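Local coordinates for ribosomal protein S2-related protein (Deinococcus radiodurans, PDB 2JH3) that carries a 4Fe-4S cluster on a chelatase-like multi-domain chain and possibly acts as a sirohydrochlorin ferrochelatase, at residues A[380-385]-A[434-439]. Numbering follows the deposited sequence.
Sequences YAHEHR and HTLGQT
Glu-383 OE2 is the best-held polar atom, gripped by three partners: the hydroxyl and the amide of Thr-439, and Ser-442 OG further along the same loop. Thr-439 OG1 comes in at 2.8 Å on the anti lone pair of Glu-383 OE2, while Thr-439 N reaches Glu-383 OE2 at 2.9 Å from above the carboxylate plane. The glutamate chain gets there by bending at chi2 (-65°), so that it meets the threonine tip to tip. Its other oxygen is held too: a water donates both to Glu-383 OE1, at 2.7 Å, and to Gly-437 O. An alanine in place of Glu-383 removes the carboxylate, and with it the three bonds to OE2 and the water link through OE1, and would probably leave the loop around Thr-439 less firmly fixed to the helix. The contact joins the last turn of helix 375-383, which ends in a Schellman motif with Arg-385 at positive phi, to the loop between strands 427-429 and 448-450 of the iron-sulfur domain; the Leu-436 side chain lies about 10 Å from the cluster. One residue earlier, His-382 has its CG anti to the backbone N (chi1 -170°), sending the ring out to Leu-436. His-382 NE2 donates to Leu-436 O at 2.9 Å, in the carbonyl plane and near the ring plane, though the N-H...O angle is a bent 146°. At the same ring edge, Thr-439 CG2 lies 4.0 Å from His-382 CD2, and Pro-449 packs against both His-382 and Leu-436.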
loop_
_atom_site.group_PDB
_atom_site.type_symbol
_atom_site.label_atom_id
_atom_site.label_comp_id
_atom_site.label_asym_id
_atom_site.label_seq_id
_atom_site.Cartn_x
_atom_site.Cartn_y
_atom_site.Cartn_z
ATOM N N TYR A 380 7.575 9.081 -23.060
ATOM C CA TYR A 380 8.083 9.785 -24.241
ATOM C C TYR A 380 6.976 9.926 -25.258
ATOM O O TYR A 380 6.734 11.013 -25.809
ATOM C CB TYR A 380 9.257 9.060 -24.870
ATOM C CG TYR A 380 9.812 9.801 -26.053
ATOM C CD1 TYR A 380 10.654 10.845 -25.860
ATOM C CD2 TYR A 380 9.462 9.443 -27.389
ATOM C CE1 TYR A 380 11.162 11.584 -26.948
ATOM C CE2 TYR A 380 9.970 10.148 -28.475
ATOM C CZ TYR A 380 10.793 11.242 -28.246
ATOM O OH TYR A 380 11.341 11.986 -29.310
ATOM N N ALA A 381 6.329 8.821 -25.540
ATOM C CA ALA A 381 5.233 8.787 -26.506
ATOM C C ALA A 381 4.043 9.673 -26.103
ATOM O O ALA A 381 3.451 10.345 -26.932
ATOM C CB ALA A 381 4.795 7.402 -26.640
ATOM N N HIS A 382 3.721 9.699 -24.815
ATOM C CA HIS A 382 2.646 10.544 -24.352
ATOM C C HIS A 382 2.941 12.027 -24.535
ATOM O O HIS A 382 2.094 12.724 -25.040
ATOM C CB HIS A 382 2.271 10.196 -22.914
ATOM C CG HIS A 382 1.025 10.875 -22.458
ATOM N ND1 HIS A 382 -0.184 10.723 -23.103
ATOM C CD2 HIS A 382 0.785 11.650 -21.391
ATOM C CE1 HIS A 382 -1.117 11.376 -22.445
ATOM N NE2 HIS A 382 -0.560 11.960 -21.404
ATOM N N GLU A 383 4.151 12.485 -24.200
ATOM C CA GLU A 383 4.583 13.871 -24.420
ATOM C C GLU A 383 4.554 14.328 -25.917
ATOM O O GLU A 383 4.287 15.496 -26.238
ATOM C CB GLU A 383 5.992 14.053 -23.887
ATOM C CG GLU A 383 6.167 14.115 -22.435
ATOM C CD GLU A 383 5.534 15.319 -21.674
ATOM O OE1 GLU A 383 4.857 16.206 -22.231
ATOM O OE2 GLU A 383 5.718 15.324 -20.450
ATOM N N HIS A 384 4.826 13.389 -26.804
ATOM C CA HIS A 384 4.674 13.565 -28.225
ATOM C C HIS A 384 3.268 13.304 -28.716
ATOM O O HIS A 384 3.051 13.136 -29.906
ATOM C CB HIS A 384 5.634 12.637 -28.975
ATOM C CG HIS A 384 6.957 13.258 -29.230
ATOM N ND1 HIS A 384 7.107 14.612 -29.439
ATOM C CD2 HIS A 384 8.195 12.722 -29.325
ATOM C CE1 HIS A 384 8.392 14.883 -29.619
ATOM N NE2 HIS A 384 9.076 13.753 -29.549
ATOM N N ARG A 385 2.326 13.202 -27.802
ATOM C CA ARG A 385 0.902 13.086 -28.134
ATOM C C ARG A 385 0.578 11.855 -28.990
ATOM O O ARG A 385 -0.264 11.884 -29.850
ATOM C CB ARG A 385 0.386 14.440 -28.759
ATOM C CG ARG A 385 0.485 15.657 -27.814
ATOM C CD ARG A 385 0.767 16.983 -28.562
ATOM N NE ARG A 385 -0.258 17.346 -29.573
ATOM C CZ ARG A 385 -0.730 18.581 -29.843
ATOM N NH1 ARG A 385 -0.344 19.673 -29.178
ATOM N NH2 ARG A 385 -1.644 18.739 -30.797
ATOM N N HIS A 434 -8.847 9.192 -17.504
ATOM C CA HIS A 434 -8.043 10.077 -16.660
ATOM C C HIS A 434 -7.013 10.724 -17.551
ATOM O O HIS A 434 -6.453 10.099 -18.410
ATOM C CB HIS A 434 -7.397 9.273 -15.544
ATOM C CG HIS A 434 -8.342 8.847 -14.469
ATOM N ND1 HIS A 434 -7.990 8.837 -13.144
ATOM C CD2 HIS A 434 -9.645 8.437 -14.521
ATOM C CE1 HIS A 434 -9.038 8.461 -12.414
ATOM N NE2 HIS A 434 -10.053 8.221 -13.230
ATOM N N THR A 435 -6.683 11.957 -17.332
ATOM C CA THR A 435 -5.689 12.620 -18.209
ATOM C C THR A 435 -4.396 12.921 -17.445
ATOM O O THR A 435 -4.386 13.075 -16.238
ATOM C CB THR A 435 -6.282 13.944 -18.789
ATOM O OG1 THR A 435 -6.684 14.782 -17.704
ATOM C CG2 THR A 435 -7.474 13.667 -19.678
ATOM N N LEU A 436 -3.303 13.047 -18.167
ATOM C CA LEU A 436 -1.971 13.313 -17.620
ATOM C C LEU A 436 -1.334 14.434 -18.478
ATOM O O LEU A 436 -0.955 14.210 -19.632
ATOM C CB LEU A 436 -1.078 12.041 -17.699
ATOM C CG LEU A 436 0.334 12.113 -17.154
ATOM C CD1 LEU A 436 0.332 12.431 -15.696
ATOM C CD2 LEU A 436 1.108 10.788 -17.439
ATOM N N GLY A 437 -1.209 15.609 -17.883
ATOM C CA GLY A 437 -0.772 16.756 -18.614
ATOM C C GLY A 437 0.733 16.888 -18.752
ATOM O O GLY A 437 1.207 17.569 -19.695
ATOM N N GLN A 438 1.470 16.312 -17.809
ATOM C CA GLN A 438 2.935 16.422 -17.694
ATOM C C GLN A 438 3.498 15.095 -17.200
ATOM O O GLN A 438 2.965 14.501 -16.234
ATOM C CB GLN A 438 3.302 17.461 -16.688
ATOM C CG GLN A 438 3.077 18.943 -17.132
ATOM C CD GLN A 438 3.222 19.893 -15.985
ATOM O OE1 GLN A 438 2.413 19.887 -15.027
ATOM N NE2 GLN A 438 4.250 20.733 -16.044
ATOM N N THR A 439 4.547 14.607 -17.855
ATOM C CA THR A 439 5.213 13.391 -17.443
ATOM C C THR A 439 6.556 13.657 -16.800
ATOM O O THR A 439 7.005 14.792 -16.660
ATOM C CB THR A 439 5.487 12.409 -18.576
ATOM O OG1 THR A 439 6.566 12.914 -19.355
ATOM C CG2 THR A 439 4.267 12.150 -19.433
HETATM O O HOH W 1 3.552 18.214 -21.057
#